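Local coordinates for protein HTH-type transcriptional activator AmpR (Citrobacter freundii, PDB 3KOS) that regulates expression of the AmpC beta-lactamase gene as a LysR-family transcription factor, represented here by its effector-binding domain, at residues W70-S84 against T175-Q188. Residues are numbered along the deposited sequence; the frame is centred on the assembly and turned at random.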
ATOM      1  N   TRP A  70     -13.969   7.538  17.057  1.00 23.59           N
ATOM      2  CA  TRP A  70     -12.699   7.632  17.768  1.00 22.53           C
ATOM      3  C   TRP A  70     -12.840   8.590  18.954  1.00 26.01           C
ATOM      4  O   TRP A  70     -13.431   9.660  18.823  1.00 26.77           O
ATOM      5  CB  TRP A  70     -11.591   8.122  16.826  1.00 21.38           C
ATOM      6  CG  TRP A  70     -11.352   7.211  15.651  1.00 20.25           C
ATOM      7  CD1 TRP A  70     -10.543   6.108  15.615  1.00 20.16           C
ATOM      8  CD2 TRP A  70     -11.932   7.325  14.344  1.00 18.02           C
ATOM      9  NE1 TRP A  70     -10.583   5.532  14.362  1.00 18.92           N
ATOM     10  CE2 TRP A  70     -11.428   6.260  13.567  1.00 15.12           C
ATOM     11  CE3 TRP A  70     -12.827   8.223  13.756  1.00 15.64           C
ATOM     12  CZ2 TRP A  70     -11.793   6.068  12.238  1.00 15.89           C
ATOM     13  CZ3 TRP A  70     -13.183   8.035  12.428  1.00 14.33           C
ATOM     14  CH2 TRP A  70     -12.670   6.970  11.687  1.00 14.48           C
ATOM     15  N   HIS A  71     -12.296   8.211  20.107  1.00 24.90           N
ATOM     16  CA  HIS A  71     -12.409   9.033  21.310  1.00 25.90           C
ATOM     17  C   HIS A  71     -11.469  10.243  21.273  1.00 26.71           C
ATOM     18  O   HIS A  71     -10.430  10.210  20.623  1.00 22.38           O
ATOM     19  CB  HIS A  71     -12.120   8.193  22.552  1.00 29.54           C
ATOM     20  CG  HIS A  71     -12.865   6.895  22.594  1.00 34.13           C
ATOM     21  ND1 HIS A  71     -14.243   6.825  22.593  1.00 37.48           N
ATOM     22  CD2 HIS A  71     -12.424   5.615  22.658  1.00 34.93           C
ATOM     23  CE1 HIS A  71     -14.618   5.559  22.642  1.00 37.97           C
ATOM     24  NE2 HIS A  71     -13.534   4.805  22.685  1.00 42.08           N
ATOM     25  N   ASP A  72     -11.834  11.312  21.977  1.00 30.16           N
ATOM     26  CA  ASP A  72     -11.021  12.537  21.994  1.00 33.88           C
ATOM     27  C   ASP A  72     -10.664  12.984  20.572  1.00 33.81           C
ATOM     28  O   ASP A  72      -9.558  13.465  20.303  1.00 29.74           O
ATOM     29  CB  ASP A  72      -9.731  12.325  22.794  1.00 37.10           C
ATOM     30  CG  ASP A  72      -9.981  11.747  24.177  1.00 39.92           C
ATOM     31  OD1 ASP A  72     -11.112  11.892  24.699  1.00 41.62           O
ATOM     32  OD2 ASP A  72      -9.036  11.149  24.741  1.00 39.01           O
ATOM     33  N   THR A  73     -11.608  12.812  19.656  1.00 33.44           N
ATOM     34  CA  THR A  73     -11.359  13.113  18.260  1.00 27.76           C
ATOM     35  C   THR A  73     -12.552  13.811  17.644  1.00 25.95           C
ATOM     36  O   THR A  73     -13.690  13.383  17.820  1.00 28.11           O
ATOM     37  CB  THR A  73     -11.080  11.830  17.468  1.00 30.38           C
ATOM     38  OG1 THR A  73      -9.764  11.355  17.772  1.00 33.35           O
ATOM     39  CG2 THR A  73     -11.174  12.090  16.003  1.00 22.98           C
ATOM     40  N   ASP A  74     -12.280  14.884  16.916  1.00 20.62           N
ATOM     41  CA  ASP A  74     -13.305  15.582  16.169  1.00 24.99           C
ATOM     42  C   ASP A  74     -13.320  14.989  14.769  1.00 19.93           C
ATOM     43  O   ASP A  74     -12.382  15.196  14.006  1.00 18.92           O
ATOM     44  CB  ASP A  74     -12.968  17.067  16.115  1.00 20.41           C
ATOM     45  CG  ASP A  74     -14.070  17.896  15.497  1.00 34.35           C
ATOM     46  OD1 ASP A  74     -15.209  17.388  15.383  1.00 37.73           O
ATOM     47  OD2 ASP A  74     -13.794  19.062  15.131  1.00 37.55           O
ATOM     48  N   ALA A  75     -14.379  14.253  14.439  1.00 18.37           N
ATOM     49  CA  ALA A  75     -14.448  13.517  13.181  1.00 18.88           C
ATOM     50  C   ALA A  75     -15.523  14.065  12.256  1.00 21.73           C
ATOM     51  O   ALA A  75     -16.639  14.352  12.690  1.00 20.74           O
ATOM     52  CB  ALA A  75     -14.697  12.033  13.455  1.00 16.87           C
ATOM     53  N   GLN A  76     -15.183  14.209  10.978  1.00 16.51           N
ATOM     54  CA  GLN A  76     -16.139  14.640   9.973  1.00 16.63           C
ATOM     55  C   GLN A  76     -16.231  13.627   8.831  1.00 15.43           C
ATOM     56  O   GLN A  76     -15.218  13.187   8.300  1.00 15.47           O
ATOM     57  CB  GLN A  76     -15.773  16.031   9.439  1.00 18.96           C
ATOM     58  CG  GLN A  76     -16.641  16.473   8.277  1.00 24.51           C
ATOM     59  CD  GLN A  76     -16.741  17.984   8.160  1.00 35.86           C
ATOM     60  OE1 GLN A  76     -15.745  18.700   8.302  1.00 35.52           O
ATOM     61  NE2 GLN A  76     -17.951  18.477   7.894  1.00 36.41           N
ATOM     62  N   TYR A  77     -17.452  13.248   8.473  1.00 14.49           N
ATOM     63  CA  TYR A  77     -17.691  12.233   7.452  1.00 16.20           C
ATOM     64  C   TYR A  77     -17.271  12.763   6.091  1.00 13.08           C
ATOM     65  O   TYR A  77     -17.575  13.908   5.740  1.00 14.91           O
ATOM     66  CB  TYR A  77     -19.176  11.851   7.453  1.00 15.58           C
ATOM     67  CG  TYR A  77     -19.606  10.788   6.455  1.00 15.63           C
ATOM     68  CD1 TYR A  77     -20.008  11.137   5.175  1.00 17.05           C
ATOM     69  CD2 TYR A  77     -19.655   9.448   6.816  1.00 15.84           C
ATOM     70  CE1 TYR A  77     -20.423  10.177   4.270  1.00 17.87           C
ATOM     71  CE2 TYR A  77     -20.083   8.477   5.920  1.00 16.19           C
ATOM     72  CZ  TYR A  77     -20.466   8.854   4.647  1.00 17.69           C
ATOM     73  OH  TYR A  77     -20.890   7.899   3.747  1.00 21.02           O
ATOM     74  N   LEU A  78     -16.546  11.945   5.330  1.00 10.97           N
ATOM     75  CA  LEU A  78     -16.135  12.336   3.985  1.00 10.89           C
ATOM     76  C   LEU A  78     -17.001  11.656   2.944  1.00 12.25           C
ATOM     77  O   LEU A  78     -17.679  12.317   2.170  1.00 13.16           O
ATOM     78  CB  LEU A  78     -14.656  12.008   3.730  1.00  9.61           C
ATOM     79  CG  LEU A  78     -13.647  12.758   4.608  1.00  9.94           C
ATOM     80  CD1 LEU A  78     -12.235  12.276   4.303  1.00  8.99           C
ATOM     81  CD2 LEU A  78     -13.766  14.269   4.391  1.00  9.79           C
ATOM     82  N   CYS A  79     -16.974  10.327   2.919  1.00 12.45           N
ATOM     83  CA  CYS A  79     -17.756   9.596   1.930  1.00 12.88           C
ATOM     84  C   CYS A  79     -17.876   8.125   2.312  1.00 14.45           C
ATOM     85  O   CYS A  79     -17.134   7.625   3.171  1.00 11.51           O
ATOM     86  CB  CYS A  79     -17.138   9.737   0.529  1.00 11.36           C
ATOM     87  SG  CYS A  79     -15.558   8.841   0.309  1.00 14.24           S
ATOM     88  N   SER A  80     -18.811   7.438   1.669  1.00 13.30           N
ATOM     89  CA  SER A  80     -19.046   6.031   1.969  1.00 13.05           C
ATOM     90  C   SER A  80     -17.943   5.150   1.390  1.00 12.87           C
ATOM     91  O   SER A  80     -17.164   5.588   0.541  1.00 11.44           O
ATOM     92  CB  SER A  80     -20.414   5.601   1.432  1.00 12.51           C
ATOM     93  OG  SER A  80     -20.487   5.827   0.033  1.00 14.56           O
ATOM     94  N   ALA A  81     -17.904   3.898   1.841  1.00  9.76           N
ATOM     95  CA  ALA A  81     -16.866   2.963   1.445  1.00 11.02           C
ATOM     96  C   ALA A  81     -17.438   1.556   1.317  1.00  9.55           C
ATOM     97  O   ALA A  81     -16.841   0.584   1.785  1.00 12.73           O
ATOM     98  CB  ALA A  81     -15.715   2.995   2.457  1.00 10.40           C
ATOM     99  N   LEU A  82     -18.599   1.456   0.671  1.00 11.11           N
ATOM    100  CA  LEU A  82     -19.263   0.170   0.483  1.00 12.78           C
ATOM    101  C   LEU A  82     -18.349  -0.839  -0.204  1.00 11.01           C
ATOM    102  O   LEU A  82     -17.704  -0.529  -1.204  1.00 11.49           O
ATOM    103  CB  LEU A  82     -20.543   0.343  -0.329  1.00 11.78           C
ATOM    104  CG  LEU A  82     -21.569   1.292   0.301  1.00 15.80           C
ATOM    105  CD1 LEU A  82     -22.865   1.273  -0.503  1.00 15.73           C
ATOM    106  CD2 LEU A  82     -21.832   0.893   1.741  1.00 12.79           C
HETATM  107  N   MSE A  83     -18.310  -2.050   0.339  1.00  9.35           N
HETATM  108  CA  MSE A  83     -17.398  -3.083  -0.147  1.00 10.83           C
HETATM  109  C   MSE A  83     -18.094  -4.211  -0.884  1.00 12.32           C
HETATM  110  O   MSE A  83     -19.213  -4.600  -0.546  1.00 12.56           O
HETATM  111  CB  MSE A  83     -16.622  -3.687   1.011  1.00 11.34           C
HETATM  112  CG  MSE A  83     -15.819  -2.670   1.780  1.00 18.91           C
HETATM  113 SE   MSE A  83     -14.939  -3.516   3.304  1.00 49.25          SE
HETATM  114  CE  MSE A  83     -15.585  -5.329   3.078  1.00 19.80           C
ATOM    115  N   SER A  84     -17.406  -4.753  -1.882  1.00 10.51           N
ATOM    116  CA  SER A  84     -17.937  -5.853  -2.665  1.00  9.64           C
ATOM    117  C   SER A  84     -16.754  -6.670  -3.189  1.00 11.18           C
ATOM    118  O   SER A  84     -15.628  -6.170  -3.234  1.00  9.90           O
ATOM    119  CB  SER A  84     -18.776  -5.283  -3.816  1.00 12.91           C
ATOM    120  OG  SER A  84     -19.586  -6.274  -4.420  1.00 16.54           O
ATOM    121  N   THR A 175     -24.111  -6.710  -4.853  1.00 14.66           N
ATOM    122  CA  THR A 175     -24.299  -6.544  -3.414  1.00 17.46           C
ATOM    123  C   THR A 175     -23.068  -5.984  -2.720  1.00 16.85           C
ATOM    124  O   THR A 175     -21.958  -6.472  -2.911  1.00 12.68           O
ATOM    125  CB  THR A 175     -24.710  -7.863  -2.722  1.00 19.40           C
ATOM    126  OG1 THR A 175     -25.953  -8.319  -3.264  1.00 18.65           O
ATOM    127  CG2 THR A 175     -24.869  -7.650  -1.221  1.00 17.90           C
ATOM    128  N   GLN A 176     -23.284  -4.950  -1.911  1.00 17.11           N
ATOM    129  CA  GLN A 176     -22.205  -4.304  -1.178  1.00 16.69           C
ATOM    130  C   GLN A 176     -22.524  -4.260   0.312  1.00 20.99           C
ATOM    131  O   GLN A 176     -23.692  -4.211   0.694  1.00 22.05           O
ATOM    132  CB  GLN A 176     -22.035  -2.874  -1.664  1.00 18.23           C
ATOM    133  CG  GLN A 176     -21.819  -2.722  -3.144  1.00 15.75           C
ATOM    134  CD  GLN A 176     -21.780  -1.274  -3.543  1.00 22.06           C
ATOM    135  OE1 GLN A 176     -20.758  -0.774  -4.014  1.00 24.19           O
ATOM    136  NE2 GLN A 176     -22.892  -0.575  -3.335  1.00 21.58           N
ATOM    137  N   ILE A 177     -21.491  -4.254   1.152  1.00 16.23           N
ATOM    138  CA  ILE A 177     -21.683  -4.117   2.596  1.00 16.78           C
ATOM    139  C   ILE A 177     -20.945  -2.887   3.130  1.00 19.04           C
ATOM    140  O   ILE A 177     -19.982  -2.420   2.522  1.00 13.63           O
ATOM    141  CB  ILE A 177     -21.229  -5.372   3.372  1.00 17.37           C
ATOM    142  CG1 ILE A 177     -19.757  -5.689   3.091  1.00 15.91           C
ATOM    143  CG2 ILE A 177     -22.107  -6.575   3.016  1.00 20.63           C
ATOM    144  CD1 ILE A 177     -19.190  -6.828   3.939  1.00 17.51           C
ATOM    145  N   ASP A 178     -21.403  -2.375   4.271  1.00 16.31           N
ATOM    146  CA  ASP A 178     -20.800  -1.211   4.911  1.00 15.75           C
ATOM    147  C   ASP A 178     -20.173  -1.630   6.231  1.00 17.25           C
ATOM    148  O   ASP A 178     -20.880  -1.971   7.177  1.00 17.23           O
ATOM    149  CB  ASP A 178     -21.877  -0.144   5.148  1.00 18.05           C
ATOM    150  CG  ASP A 178     -21.347   1.105   5.843  1.00 19.46           C
ATOM    151  OD1 ASP A 178     -20.189   1.127   6.310  1.00 17.95           O
ATOM    152  OD2 ASP A 178     -22.113   2.088   5.927  1.00 29.23           O
ATOM    153  N   LEU A 179     -18.844  -1.633   6.282  1.00 13.39           N
ATOM    154  CA  LEU A 179     -18.130  -1.934   7.512  1.00 12.91           C
ATOM    155  C   LEU A 179     -17.307  -0.724   7.950  1.00 14.40           C
ATOM    156  O   LEU A 179     -16.395  -0.841   8.770  1.00 14.94           O
ATOM    157  CB  LEU A 179     -17.221  -3.153   7.327  1.00 15.84           C
ATOM    158  CG  LEU A 179     -17.961  -4.435   6.939  1.00 20.65           C
ATOM    159  CD1 LEU A 179     -16.996  -5.613   6.792  1.00 18.30           C
ATOM    160  CD2 LEU A 179     -19.039  -4.743   7.966  1.00 19.72           C
ATOM    161  N   GLY A 180     -17.643   0.439   7.398  1.00 12.80           N
ATOM    162  CA  GLY A 180     -16.927   1.665   7.703  1.00 13.95           C
ATOM    163  C   GLY A 180     -16.990   2.654   6.554  1.00 13.98           C
ATOM    164  O   GLY A 180     -17.405   2.304   5.446  1.00 11.90           O
ATOM    165  N   SER A 181     -16.591   3.900   6.821  1.00 11.32           N
ATOM    166  CA  SER A 181     -16.582   4.948   5.802  1.00 10.46           C
ATOM    167  C   SER A 181     -15.270   5.710   5.884  1.00 11.48           C
ATOM    168  O   SER A 181     -14.419   5.397   6.703  1.00 10.18           O
ATOM    169  CB  SER A 181     -17.734   5.934   6.037  1.00 13.23           C
ATOM    170  OG  SER A 181     -18.978   5.271   6.013  1.00 16.12           O
ATOM    171  N   TYR A 182     -15.105   6.723   5.042  1.00 10.27           N
ATOM    172  CA  TYR A 182     -13.917   7.565   5.149  1.00  8.79           C
ATOM    173  C   TYR A 182     -14.243   8.836   5.914  1.00  9.57           C
ATOM    174  O   TYR A 182     -15.278   9.469   5.676  1.00 10.39           O
ATOM    175  CB  TYR A 182     -13.305   7.860   3.771  1.00  8.26           C
ATOM    176  CG  TYR A 182     -12.695   6.608   3.158  1.00  7.29           C
ATOM    177  CD1 TYR A 182     -11.462   6.123   3.597  1.00  7.92           C
ATOM    178  CD2 TYR A 182     -13.365   5.902   2.171  1.00  9.37           C
ATOM    179  CE1 TYR A 182     -10.913   4.964   3.066  1.00  9.12           C
ATOM    180  CE2 TYR A 182     -12.823   4.734   1.628  1.00  8.61           C
ATOM    181  CZ  TYR A 182     -11.596   4.276   2.075  1.00 10.75           C
ATOM    182  OH  TYR A 182     -11.053   3.112   1.551  1.00 11.34           O
ATOM    183  N   TRP A 183     -13.361   9.180   6.845  1.00  9.42           N
ATOM    184  CA  TRP A 183     -13.546  10.335   7.725  1.00 11.09           C
ATOM    185  C   TRP A 183     -12.292  11.184   7.740  1.00 11.09           C
ATOM    186  O   TRP A 183     -11.189  10.690   7.483  1.00  8.98           O
ATOM    187  CB  TRP A 183     -13.781   9.858   9.161  1.00 11.10           C
ATOM    188  CG  TRP A 183     -14.994   9.025   9.338  1.00 14.18           C
ATOM    189  CD1 TRP A 183     -15.134   7.697   9.056  1.00 12.95           C
ATOM    190  CD2 TRP A 183     -16.256   9.460   9.864  1.00 14.08           C
ATOM    191  NE1 TRP A 183     -16.411   7.281   9.363  1.00 15.41           N
ATOM    192  CE2 TRP A 183     -17.118   8.344   9.860  1.00 15.98           C
ATOM    193  CE3 TRP A 183     -16.741  10.690  10.331  1.00 17.90           C
ATOM    194  CZ2 TRP A 183     -18.434   8.416  10.311  1.00 16.67           C
ATOM    195  CZ3 TRP A 183     -18.051  10.761  10.778  1.00 17.82           C
ATOM    196  CH2 TRP A 183     -18.881   9.631  10.762  1.00 17.96           C
ATOM    197  N   ILE A 184     -12.452  12.464   8.056  1.00  9.29           N
ATOM    198  CA  ILE A 184     -11.292  13.294   8.368  1.00  9.71           C
ATOM    199  C   ILE A 184     -11.339  13.639   9.867  1.00  9.93           C
ATOM    200  O   ILE A 184     -12.383  14.017  10.386  1.00 12.58           O
ATOM    201  CB  ILE A 184     -11.229  14.565   7.478  1.00 10.35           C
ATOM    202  CG1 ILE A 184      -9.912  15.326   7.713  1.00 12.16           C
ATOM    203  CG2 ILE A 184     -12.455  15.453   7.687  1.00 13.31           C
ATOM    204  CD1 ILE A 184      -9.569  16.350   6.611  1.00 10.81           C
ATOM    205  N   THR A 185     -10.225  13.483  10.562  1.00 10.43           N
ATOM    206  CA  THR A 185     -10.236  13.626  12.013  1.00 11.40           C
ATOM    207  C   THR A 185      -9.129  14.538  12.528  1.00 12.70           C
ATOM    208  O   THR A 185      -8.022  14.565  11.983  1.00 11.60           O
ATOM    209  CB  THR A 185     -10.185  12.241  12.738  1.00 14.61           C
ATOM    210  OG1 THR A 185      -8.894  11.635  12.583  1.00 11.51           O
ATOM    211  CG2 THR A 185     -11.241  11.313  12.174  1.00 14.79           C
ATOM    212  N   ARG A 186      -9.457  15.295  13.575  1.00 13.31           N
ATOM    213  CA  ARG A 186      -8.508  16.164  14.261  1.00 12.02           C
ATOM    214  C   ARG A 186      -8.490  15.727  15.720  1.00 13.32           C
ATOM    215  O   ARG A 186      -9.545  15.550  16.329  1.00 14.61           O
ATOM    216  CB  ARG A 186      -8.996  17.626  14.162  1.00 13.62           C
ATOM    217  CG  ARG A 186      -8.203  18.634  14.969  1.00 16.50           C
ATOM    218  CD  ARG A 186      -8.892  20.019  14.989  1.00 16.19           C
ATOM    219  NE  ARG A 186     -10.236  19.970  15.569  1.00 17.28           N
ATOM    220  CZ  ARG A 186     -10.495  20.174  16.858  1.00 20.25           C
ATOM    221  NH1 ARG A 186      -9.507  20.450  17.696  1.00 19.60           N
ATOM    222  NH2 ARG A 186     -11.738  20.109  17.309  1.00 24.59           N
ATOM    223  N   LEU A 187      -7.308  15.521  16.285  1.00 15.31           N
ATOM    224  CA  LEU A 187      -7.235  15.286  17.727  1.00 18.15           C
ATOM    225  C   LEU A 187      -7.893  16.477  18.401  1.00 18.07           C
ATOM    226  O   LEU A 187      -7.650  17.612  18.011  1.00 18.54           O
ATOM    227  CB  LEU A 187      -5.786  15.179  18.192  1.00 17.29           C
ATOM    228  CG  LEU A 187      -5.070  13.877  17.844  1.00 22.24           C
ATOM    229  CD1 LEU A 187      -3.670  13.875  18.439  1.00 22.24           C
ATOM    230  CD2 LEU A 187      -5.880  12.692  18.356  1.00 21.91           C
ATOM    231  N   GLN A 188      -8.722  16.232  19.404  1.00 21.01           N
ATOM    232  CA  GLN A 188      -9.387  17.340  20.080  1.00 26.11           C
ATOM    233  C   GLN A 188      -8.381  18.321  20.668  1.00 22.94           C
ATOM    234  O   GLN A 188      -8.677  19.502  20.818  1.00 24.60           O
ATOM    235  CB  GLN A 188     -10.376  16.839  21.134  1.00 31.43           C
ATOM    236  CG  GLN A 188     -11.584  16.151  20.512  1.00 33.95           C
ATOM    237  CD  GLN A 188     -12.757  16.005  21.462  1.00 45.03           C
ATOM    238  OE1 GLN A 188     -12.582  15.732  22.656  1.00 47.05           O
ATOM    239  NE2 GLN A 188     -13.969  16.175  20.931  1.00 43.38           N
TER
HETATM  240  O   HOH W   1     -17.049  -0.284   4.397  1.00 14.08           O
HETATM  241  O   HOH W   2     -19.676   3.180   3.854  1.00 17.30           O
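With CG of W183 anti to its carbonyl carbon (chi1 -62°) and CG of Y77 anti to its backbone N (chi1 -179°), Y77 sets its CB over one face of the W183 indole and turns its ring edge to that face, while W70 presents its ring edge to the opposite face. Both ring pairs are edge-to-face, the W70 and W183 planes standing at 80°, and Y77 CB makes a CH-pi contact 4.0 Å from the centroid of the six-membered ring of W183. Y77 and W183 are a non-hydrogen-bonded pair of antiparallel strands 73-86 and 181-187, on the face with A75 and T185; W70 reaches in from the preceding loop. On the other face, R186 NH2 forms a salt bridge with D74 OD2 at 3.2 Å; the oxygen lies in the guanidinium plane, but the nitrogen sits above the carboxylate plane, and R186 NH1 bonds R190 O. A classic beta bulge shifts the register: Y182 O accepts from L78 N at 2.8 Å and, weakly, from C79 N. Beyond it the two segments part, and two waters satisfy backbone groups of A81, L179 and G180 where direct strand bonds are missing, before M83 and I177 exchange two backbone hydrogen bonds in a single antiparallel bridge.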